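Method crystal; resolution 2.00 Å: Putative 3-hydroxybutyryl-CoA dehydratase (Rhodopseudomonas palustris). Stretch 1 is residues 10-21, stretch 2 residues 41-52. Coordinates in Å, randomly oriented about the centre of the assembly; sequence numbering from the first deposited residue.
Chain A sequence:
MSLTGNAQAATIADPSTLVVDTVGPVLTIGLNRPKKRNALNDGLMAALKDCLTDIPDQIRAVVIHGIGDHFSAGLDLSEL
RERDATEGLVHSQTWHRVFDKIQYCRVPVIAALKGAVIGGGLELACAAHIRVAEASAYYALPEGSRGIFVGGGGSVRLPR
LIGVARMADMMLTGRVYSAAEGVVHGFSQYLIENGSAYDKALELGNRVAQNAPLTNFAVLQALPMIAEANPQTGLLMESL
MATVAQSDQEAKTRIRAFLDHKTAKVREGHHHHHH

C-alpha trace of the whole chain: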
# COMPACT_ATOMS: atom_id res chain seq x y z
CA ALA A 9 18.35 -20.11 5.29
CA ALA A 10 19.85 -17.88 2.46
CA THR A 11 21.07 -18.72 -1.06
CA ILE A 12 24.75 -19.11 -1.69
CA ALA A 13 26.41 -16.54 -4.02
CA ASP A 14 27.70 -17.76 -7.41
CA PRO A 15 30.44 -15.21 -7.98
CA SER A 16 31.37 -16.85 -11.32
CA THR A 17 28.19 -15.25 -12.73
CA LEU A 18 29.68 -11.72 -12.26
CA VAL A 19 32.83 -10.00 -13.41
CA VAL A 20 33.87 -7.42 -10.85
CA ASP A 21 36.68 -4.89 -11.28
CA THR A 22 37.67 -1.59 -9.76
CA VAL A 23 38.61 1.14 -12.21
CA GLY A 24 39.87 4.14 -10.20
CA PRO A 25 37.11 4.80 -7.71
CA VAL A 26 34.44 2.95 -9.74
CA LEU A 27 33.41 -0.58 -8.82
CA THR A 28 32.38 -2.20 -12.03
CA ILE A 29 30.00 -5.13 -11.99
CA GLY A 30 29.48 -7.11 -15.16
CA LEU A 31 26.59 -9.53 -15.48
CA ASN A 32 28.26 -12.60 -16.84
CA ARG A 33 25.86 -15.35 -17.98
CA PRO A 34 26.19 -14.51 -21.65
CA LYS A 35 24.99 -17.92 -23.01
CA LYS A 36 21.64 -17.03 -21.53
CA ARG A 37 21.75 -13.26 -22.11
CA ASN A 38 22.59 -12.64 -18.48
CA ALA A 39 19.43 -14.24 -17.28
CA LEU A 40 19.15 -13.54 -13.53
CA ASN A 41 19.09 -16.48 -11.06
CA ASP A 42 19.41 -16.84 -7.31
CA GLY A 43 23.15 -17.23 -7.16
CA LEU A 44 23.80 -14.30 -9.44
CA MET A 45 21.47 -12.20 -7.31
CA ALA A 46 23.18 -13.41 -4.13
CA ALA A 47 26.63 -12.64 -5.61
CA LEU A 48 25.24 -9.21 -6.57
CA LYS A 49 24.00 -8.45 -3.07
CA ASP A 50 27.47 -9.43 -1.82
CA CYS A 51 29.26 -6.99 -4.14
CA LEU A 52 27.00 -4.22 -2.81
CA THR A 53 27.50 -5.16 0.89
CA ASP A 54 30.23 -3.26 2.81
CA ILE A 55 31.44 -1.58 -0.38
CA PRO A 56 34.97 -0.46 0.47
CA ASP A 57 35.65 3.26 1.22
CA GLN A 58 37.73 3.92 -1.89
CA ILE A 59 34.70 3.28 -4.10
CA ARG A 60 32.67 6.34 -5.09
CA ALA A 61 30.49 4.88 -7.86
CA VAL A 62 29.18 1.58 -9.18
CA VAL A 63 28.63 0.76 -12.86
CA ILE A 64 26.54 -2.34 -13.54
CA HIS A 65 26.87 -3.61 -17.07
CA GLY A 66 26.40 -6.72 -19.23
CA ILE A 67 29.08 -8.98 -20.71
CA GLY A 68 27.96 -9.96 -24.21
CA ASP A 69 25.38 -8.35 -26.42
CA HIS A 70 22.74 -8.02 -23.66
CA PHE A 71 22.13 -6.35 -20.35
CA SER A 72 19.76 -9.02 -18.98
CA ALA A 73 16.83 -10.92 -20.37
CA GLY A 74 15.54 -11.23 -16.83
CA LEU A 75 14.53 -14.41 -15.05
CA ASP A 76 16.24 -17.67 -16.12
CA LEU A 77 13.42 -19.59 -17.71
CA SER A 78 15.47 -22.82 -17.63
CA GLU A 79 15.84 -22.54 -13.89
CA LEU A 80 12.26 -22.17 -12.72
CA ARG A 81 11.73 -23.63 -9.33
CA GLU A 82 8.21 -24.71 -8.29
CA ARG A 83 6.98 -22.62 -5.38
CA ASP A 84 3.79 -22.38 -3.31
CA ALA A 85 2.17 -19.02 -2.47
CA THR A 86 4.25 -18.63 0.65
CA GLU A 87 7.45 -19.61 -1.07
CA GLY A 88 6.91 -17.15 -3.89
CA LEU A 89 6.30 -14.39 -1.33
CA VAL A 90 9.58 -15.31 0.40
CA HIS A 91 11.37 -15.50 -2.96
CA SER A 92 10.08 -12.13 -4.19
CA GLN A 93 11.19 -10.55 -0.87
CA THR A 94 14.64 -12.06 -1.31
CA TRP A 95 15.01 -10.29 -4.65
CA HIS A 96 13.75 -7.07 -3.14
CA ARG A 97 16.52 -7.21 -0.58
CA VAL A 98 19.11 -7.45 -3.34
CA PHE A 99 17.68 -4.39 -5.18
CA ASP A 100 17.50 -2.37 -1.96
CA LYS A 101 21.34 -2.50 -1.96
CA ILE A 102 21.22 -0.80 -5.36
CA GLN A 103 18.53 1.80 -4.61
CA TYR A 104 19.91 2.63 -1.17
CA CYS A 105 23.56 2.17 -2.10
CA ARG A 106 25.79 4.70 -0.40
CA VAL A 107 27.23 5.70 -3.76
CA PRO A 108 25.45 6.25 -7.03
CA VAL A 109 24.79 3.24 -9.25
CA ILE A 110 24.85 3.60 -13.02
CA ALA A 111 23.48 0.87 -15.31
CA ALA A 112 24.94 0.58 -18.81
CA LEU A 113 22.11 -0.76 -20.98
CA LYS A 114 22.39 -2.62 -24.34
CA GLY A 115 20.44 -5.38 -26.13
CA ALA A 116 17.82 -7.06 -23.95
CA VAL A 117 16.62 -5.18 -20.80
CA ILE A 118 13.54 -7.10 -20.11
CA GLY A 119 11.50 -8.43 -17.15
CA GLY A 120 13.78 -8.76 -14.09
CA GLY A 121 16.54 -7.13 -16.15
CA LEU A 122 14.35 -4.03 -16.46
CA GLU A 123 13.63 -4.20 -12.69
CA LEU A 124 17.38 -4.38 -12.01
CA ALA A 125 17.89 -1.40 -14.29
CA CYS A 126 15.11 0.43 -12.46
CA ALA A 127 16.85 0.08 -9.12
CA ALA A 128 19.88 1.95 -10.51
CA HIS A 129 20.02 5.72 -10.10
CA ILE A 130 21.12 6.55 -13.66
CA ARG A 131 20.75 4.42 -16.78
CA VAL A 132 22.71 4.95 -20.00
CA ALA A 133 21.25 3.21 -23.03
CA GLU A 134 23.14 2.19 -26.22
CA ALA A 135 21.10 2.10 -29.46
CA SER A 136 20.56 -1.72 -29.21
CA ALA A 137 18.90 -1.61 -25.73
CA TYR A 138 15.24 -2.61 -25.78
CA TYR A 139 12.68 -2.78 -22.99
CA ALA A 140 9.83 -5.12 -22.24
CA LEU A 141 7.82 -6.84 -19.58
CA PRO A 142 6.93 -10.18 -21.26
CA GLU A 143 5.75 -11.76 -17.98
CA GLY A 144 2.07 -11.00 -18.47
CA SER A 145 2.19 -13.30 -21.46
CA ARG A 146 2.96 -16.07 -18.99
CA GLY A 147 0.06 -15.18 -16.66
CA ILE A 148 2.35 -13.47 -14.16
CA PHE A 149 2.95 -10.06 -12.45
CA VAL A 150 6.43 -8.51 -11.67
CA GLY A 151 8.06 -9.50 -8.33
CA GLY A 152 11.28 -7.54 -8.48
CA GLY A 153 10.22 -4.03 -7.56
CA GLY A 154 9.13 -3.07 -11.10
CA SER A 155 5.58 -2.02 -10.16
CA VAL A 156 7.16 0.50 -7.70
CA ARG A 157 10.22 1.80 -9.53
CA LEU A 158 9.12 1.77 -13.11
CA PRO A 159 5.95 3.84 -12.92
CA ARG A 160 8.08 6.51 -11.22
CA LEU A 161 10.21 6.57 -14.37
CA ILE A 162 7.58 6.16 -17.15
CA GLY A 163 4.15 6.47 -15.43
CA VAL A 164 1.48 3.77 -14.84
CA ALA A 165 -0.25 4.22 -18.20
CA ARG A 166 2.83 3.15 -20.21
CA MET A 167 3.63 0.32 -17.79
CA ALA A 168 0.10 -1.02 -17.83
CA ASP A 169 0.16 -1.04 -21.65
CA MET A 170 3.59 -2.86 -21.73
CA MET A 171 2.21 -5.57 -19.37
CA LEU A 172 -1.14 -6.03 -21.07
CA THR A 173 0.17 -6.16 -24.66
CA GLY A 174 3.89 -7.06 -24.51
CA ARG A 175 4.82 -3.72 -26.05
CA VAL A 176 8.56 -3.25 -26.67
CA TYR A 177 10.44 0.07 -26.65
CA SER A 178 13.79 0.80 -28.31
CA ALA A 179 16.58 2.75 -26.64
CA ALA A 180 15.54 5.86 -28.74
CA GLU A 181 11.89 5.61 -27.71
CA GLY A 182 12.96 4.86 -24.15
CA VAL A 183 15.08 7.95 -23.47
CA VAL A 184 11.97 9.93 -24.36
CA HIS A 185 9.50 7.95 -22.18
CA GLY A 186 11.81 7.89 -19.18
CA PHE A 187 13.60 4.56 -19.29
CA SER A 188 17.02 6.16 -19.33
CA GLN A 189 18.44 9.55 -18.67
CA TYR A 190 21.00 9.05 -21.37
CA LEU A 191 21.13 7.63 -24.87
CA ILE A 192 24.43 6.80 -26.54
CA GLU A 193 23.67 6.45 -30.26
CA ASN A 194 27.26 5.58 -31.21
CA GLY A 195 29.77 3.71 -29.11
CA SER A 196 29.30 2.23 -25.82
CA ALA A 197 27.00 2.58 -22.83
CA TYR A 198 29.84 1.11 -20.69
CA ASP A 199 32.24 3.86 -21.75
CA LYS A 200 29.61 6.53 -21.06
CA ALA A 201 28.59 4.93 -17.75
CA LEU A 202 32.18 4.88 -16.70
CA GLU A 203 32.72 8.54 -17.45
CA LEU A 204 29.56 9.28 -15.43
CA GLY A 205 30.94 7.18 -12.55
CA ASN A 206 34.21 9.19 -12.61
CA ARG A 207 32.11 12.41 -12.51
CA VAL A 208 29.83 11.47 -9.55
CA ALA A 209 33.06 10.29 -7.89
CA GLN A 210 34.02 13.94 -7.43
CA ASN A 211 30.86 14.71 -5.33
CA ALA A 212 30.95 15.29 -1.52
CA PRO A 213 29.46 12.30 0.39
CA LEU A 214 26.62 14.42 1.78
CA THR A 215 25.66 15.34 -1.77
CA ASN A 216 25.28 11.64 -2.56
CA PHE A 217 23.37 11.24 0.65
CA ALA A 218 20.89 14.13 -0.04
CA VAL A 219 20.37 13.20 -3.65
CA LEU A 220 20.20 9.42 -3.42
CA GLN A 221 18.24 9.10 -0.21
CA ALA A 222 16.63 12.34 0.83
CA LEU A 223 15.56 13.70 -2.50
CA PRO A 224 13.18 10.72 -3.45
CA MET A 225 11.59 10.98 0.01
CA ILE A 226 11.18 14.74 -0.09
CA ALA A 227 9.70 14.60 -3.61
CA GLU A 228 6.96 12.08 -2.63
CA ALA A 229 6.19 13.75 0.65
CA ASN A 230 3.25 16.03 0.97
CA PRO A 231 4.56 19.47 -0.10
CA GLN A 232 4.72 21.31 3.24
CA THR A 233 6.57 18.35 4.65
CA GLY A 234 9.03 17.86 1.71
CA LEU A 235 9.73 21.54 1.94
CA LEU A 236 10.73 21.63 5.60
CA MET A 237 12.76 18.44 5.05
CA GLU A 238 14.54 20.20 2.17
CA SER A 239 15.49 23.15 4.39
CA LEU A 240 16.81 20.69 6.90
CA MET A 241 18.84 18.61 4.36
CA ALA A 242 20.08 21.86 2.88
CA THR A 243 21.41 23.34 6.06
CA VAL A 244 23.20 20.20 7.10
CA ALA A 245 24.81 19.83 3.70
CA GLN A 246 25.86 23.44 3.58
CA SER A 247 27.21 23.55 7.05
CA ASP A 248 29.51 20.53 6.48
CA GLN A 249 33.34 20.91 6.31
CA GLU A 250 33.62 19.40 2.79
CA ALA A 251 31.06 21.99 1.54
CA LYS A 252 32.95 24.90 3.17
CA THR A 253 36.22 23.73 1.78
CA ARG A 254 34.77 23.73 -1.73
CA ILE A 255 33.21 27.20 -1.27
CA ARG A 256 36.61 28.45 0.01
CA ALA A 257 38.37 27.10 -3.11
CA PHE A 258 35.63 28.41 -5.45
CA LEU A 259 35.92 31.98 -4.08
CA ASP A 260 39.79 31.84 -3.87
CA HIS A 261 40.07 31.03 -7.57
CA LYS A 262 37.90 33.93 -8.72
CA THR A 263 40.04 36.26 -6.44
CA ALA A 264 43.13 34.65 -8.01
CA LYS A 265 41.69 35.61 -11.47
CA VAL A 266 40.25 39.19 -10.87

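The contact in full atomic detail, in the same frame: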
# COMPACT_ATOMS: atom_id res chain seq x y z
N ALA A 10 19.02 -18.64 3.44
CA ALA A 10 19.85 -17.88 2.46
C ALA A 10 20.55 -18.67 1.32
O ALA A 10 21.10 -19.78 1.49
CB ALA A 10 20.86 -16.90 3.14
N THR A 11 20.53 -18.06 0.14
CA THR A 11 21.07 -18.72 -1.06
C THR A 11 22.55 -18.38 -1.19
O THR A 11 22.99 -17.26 -0.82
CB THR A 11 20.22 -18.39 -2.32
OG1 THR A 11 19.27 -17.36 -2.00
CG2 THR A 11 19.43 -19.67 -2.75
N ILE A 12 23.33 -19.35 -1.65
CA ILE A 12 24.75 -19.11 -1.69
C ILE A 12 25.13 -18.30 -2.96
O ILE A 12 24.65 -18.62 -4.04
CB ILE A 12 25.56 -20.46 -1.56
CG1 ILE A 12 25.23 -21.15 -0.22
CG2 ILE A 12 27.06 -20.21 -1.74
CD1 ILE A 12 25.46 -20.26 1.13
N ALA A 13 26.01 -17.30 -2.84
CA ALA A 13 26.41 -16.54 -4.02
C ALA A 13 27.07 -17.48 -5.03
O ALA A 13 27.80 -18.40 -4.61
CB ALA A 13 27.36 -15.45 -3.64
N ASP A 14 26.84 -17.22 -6.33
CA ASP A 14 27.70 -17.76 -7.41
C ASP A 14 28.52 -16.64 -8.08
O ASP A 14 28.15 -16.10 -9.12
CB ASP A 14 26.91 -18.49 -8.49
CG ASP A 14 27.80 -19.06 -9.63
OD1 ASP A 14 27.26 -19.66 -10.56
OD2 ASP A 14 29.04 -18.88 -9.63
N PRO A 15 29.63 -16.30 -7.48
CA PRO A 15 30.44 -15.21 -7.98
C PRO A 15 30.96 -15.42 -9.44
O PRO A 15 31.45 -14.48 -10.05
CB PRO A 15 31.63 -15.18 -7.00
CG PRO A 15 31.67 -16.58 -6.41
CD PRO A 15 30.21 -16.94 -6.30
N SER A 16 30.87 -16.63 -9.98
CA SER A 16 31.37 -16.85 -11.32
C SER A 16 30.40 -16.24 -12.30
O SER A 16 30.72 -16.12 -13.47
CB SER A 16 31.52 -18.32 -11.66
OG SER A 16 30.22 -18.90 -11.93
N THR A 17 29.19 -15.86 -11.84
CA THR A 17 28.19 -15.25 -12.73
C THR A 17 28.41 -13.74 -12.85
O THR A 17 27.59 -13.07 -13.40
CB THR A 17 26.72 -15.44 -12.21
OG1 THR A 17 26.61 -14.84 -10.91
CG2 THR A 17 26.35 -16.89 -12.13
N LEU A 18 29.50 -13.20 -12.32
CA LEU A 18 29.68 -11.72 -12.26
C LEU A 18 31.12 -11.50 -12.61
O LEU A 18 31.91 -12.36 -12.32
CB LEU A 18 29.42 -11.14 -10.85
CG LEU A 18 27.97 -11.13 -10.36
CD1 LEU A 18 27.91 -10.48 -8.98
CD2 LEU A 18 26.98 -10.46 -11.34
N VAL A 19 31.46 -10.38 -13.26
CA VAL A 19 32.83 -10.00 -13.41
C VAL A 19 33.01 -8.63 -12.81
O VAL A 19 32.52 -7.63 -13.37
CB VAL A 19 33.23 -9.95 -14.89
CG1 VAL A 19 34.58 -9.12 -15.03
CG2 VAL A 19 33.29 -11.40 -15.50
N VAL A 20 33.75 -8.59 -11.72
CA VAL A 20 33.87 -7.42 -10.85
C VAL A 20 35.27 -6.82 -10.93
O VAL A 20 36.29 -7.49 -10.65
CB VAL A 20 33.66 -7.85 -9.38
CG1 VAL A 20 33.75 -6.66 -8.47
CG2 VAL A 20 32.34 -8.61 -9.20
N ASP A 21 35.36 -5.55 -11.29
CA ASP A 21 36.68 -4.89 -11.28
C ASP A 21 36.52 -3.56 -10.57
O ASP A 21 35.42 -3.15 -10.25
CB ASP A 21 37.21 -4.66 -12.70
CG ASP A 21 38.73 -4.61 -12.77
OD1 ASP A 21 39.44 -4.80 -11.74
OD2 ASP A 21 39.22 -4.36 -13.88
N ASN A 41 19.47 -15.30 -11.86
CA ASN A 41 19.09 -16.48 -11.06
C ASN A 41 19.51 -16.24 -9.63
O ASN A 41 20.17 -15.22 -9.34
CB ASN A 41 19.72 -17.78 -11.62
CG ASN A 41 21.25 -17.80 -11.50
OD1 ASN A 41 21.90 -16.87 -10.98
ND2 ASN A 41 21.84 -18.89 -11.94
N ASP A 42 19.19 -17.15 -8.73
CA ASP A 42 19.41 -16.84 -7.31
C ASP A 42 20.85 -16.64 -6.94
O ASP A 42 21.15 -15.80 -6.11
CB ASP A 42 18.79 -17.85 -6.35
CG ASP A 42 17.26 -17.93 -6.49
OD1 ASP A 42 16.67 -16.94 -6.93
OD2 ASP A 42 16.64 -19.00 -6.16
N GLY A 43 21.76 -17.36 -7.56
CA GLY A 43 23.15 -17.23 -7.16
C GLY A 43 23.76 -15.95 -7.75
O GLY A 43 24.69 -15.34 -7.20
N LEU A 44 23.24 -15.51 -8.88
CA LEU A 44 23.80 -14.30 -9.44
C LEU A 44 23.36 -13.16 -8.53
O LEU A 44 24.17 -12.38 -8.10
CB LEU A 44 23.46 -14.09 -10.91
CG LEU A 44 23.80 -12.70 -11.50
CD1 LEU A 44 23.80 -12.80 -12.98
CD2 LEU A 44 22.80 -11.59 -11.09
N MET A 45 22.07 -13.17 -8.20
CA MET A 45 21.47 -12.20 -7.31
C MET A 45 22.15 -12.18 -5.97
O MET A 45 22.41 -11.09 -5.43
CB MET A 45 19.95 -12.44 -7.24
CG MET A 45 19.26 -12.05 -8.57
SD MET A 45 19.18 -10.23 -8.81
CE MET A 45 17.87 -10.04 -7.61
N ALA A 46 22.46 -13.35 -5.41
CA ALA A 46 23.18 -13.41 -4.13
C ALA A 46 24.60 -12.84 -4.24
O ALA A 46 25.06 -12.09 -3.37
CB ALA A 46 23.20 -14.80 -3.57
N ALA A 47 25.29 -13.19 -5.33
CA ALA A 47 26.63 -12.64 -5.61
C ALA A 47 26.54 -11.14 -5.75
O ALA A 47 27.42 -10.48 -5.28
CB ALA A 47 27.24 -13.21 -6.91
N LEU A 48 25.52 -10.65 -6.45
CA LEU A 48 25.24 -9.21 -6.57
C LEU A 48 25.05 -8.49 -5.22
O LEU A 48 25.70 -7.52 -4.94
CB LEU A 48 23.97 -9.00 -7.43
CG LEU A 48 23.59 -7.56 -7.76
CD1 LEU A 48 24.83 -6.83 -8.36
CD2 LEU A 48 22.37 -7.46 -8.77
N LYS A 49 24.18 -9.00 -4.38
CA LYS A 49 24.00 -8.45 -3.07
C LYS A 49 25.34 -8.34 -2.32
O LYS A 49 25.62 -7.32 -1.67
CB LYS A 49 23.07 -9.37 -2.33
CG LYS A 49 22.58 -8.88 -1.00
CD LYS A 49 21.55 -9.91 -0.48
CE LYS A 49 21.56 -9.99 1.03
NZ LYS A 49 20.53 -9.03 1.51
N ASP A 50 26.13 -9.41 -2.40
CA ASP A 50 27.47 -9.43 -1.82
C ASP A 50 28.33 -8.29 -2.30
O ASP A 50 28.94 -7.63 -1.48
CB ASP A 50 28.19 -10.75 -2.12
CG ASP A 50 27.80 -11.88 -1.17
OD1 ASP A 50 26.93 -11.61 -0.28
OD2 ASP A 50 28.34 -13.02 -1.33
N CYS A 51 28.40 -8.08 -3.61
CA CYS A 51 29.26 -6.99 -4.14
C CYS A 51 28.82 -5.64 -3.58
O CYS A 51 29.64 -4.80 -3.35
CB CYS A 51 29.12 -6.87 -5.63
SG CYS A 51 29.90 -8.14 -6.46
N LEU A 52 27.51 -5.45 -3.42
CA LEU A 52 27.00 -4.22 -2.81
C LEU A 52 26.91 -4.24 -1.26
O LEU A 52 26.32 -3.35 -0.68
CB LEU A 52 25.67 -3.86 -3.44
CG LEU A 52 25.64 -4.05 -4.96
CD1 LEU A 52 24.21 -4.11 -5.48
CD2 LEU A 52 26.38 -2.90 -5.61
O HOH W 1 24.65 -20.03 -11.43

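Residues 10-21 run as an extended segment through Ala13, make a short 3-10 turn at 15-17 and enter a strand at Leu18; residues 42-51 form a helix. Strand and helix run nearly parallel, 15° apart, with axes 10.0 Å apart at closest approach. The two stretches come nearer before the strand begins: Ala13 CA lies 4.2 Å from Ala47 CA, a spacing that small residues allow. One direct hydrogen bond joins the backbones, Asp14 N to Gly43 O (3.0 Å, nearly linear at 171°). Gly43 O also accepts from Ala47 N (2.9 Å) within the helix, so this carbonyl serves both stretches. Gly43 suits this close approach because a CB there would sit a tight 3.1 Å from Asp14 CB; its bare CA instead lies 3.7 Å from Ile12 O.

Asn41 caps the helix, its OD1 accepting from Leu44 N (2.8 Å). A water bridges the stretches, donating to Asp14 OD1 (2.8 Å) and accepting from Asn41 ND2 (3.1 Å). Asp14 also organizes its own turn: OD2 accepts from Ser16 N (2.9 Å) and Ser16 OG (2.6 Å), while Asp14 O accepts from Thr17 OG1 (2.7 Å) and Thr17 N (2.9 Å). With chi1 p, Thr17 satisfies its buried hydroxyl in this way while OG1 packs 3.2 Å from Leu44 CA.

The apolar contact follows the helix. Ala13 CB packs 4.2 Å from Ala46 CB and 4.0 Å from Ala47 CB, methyl against methyl. Leu18, pointing toward the helix with chi1 m and chi2 t, loses the largest area to the other stretch: its CD2 lies 3.9 Å from Leu44 CG, and its CD1 reaches Ala47 CB at 3.5 Å and Cys51 SG at 4.0 Å. Two residues on, Val20 again faces the helix, placing CG2 3.7 Å from Cys51 SG, whereas the intervening Val19 makes no contact. The contact buries 576 Å², summed over both sides.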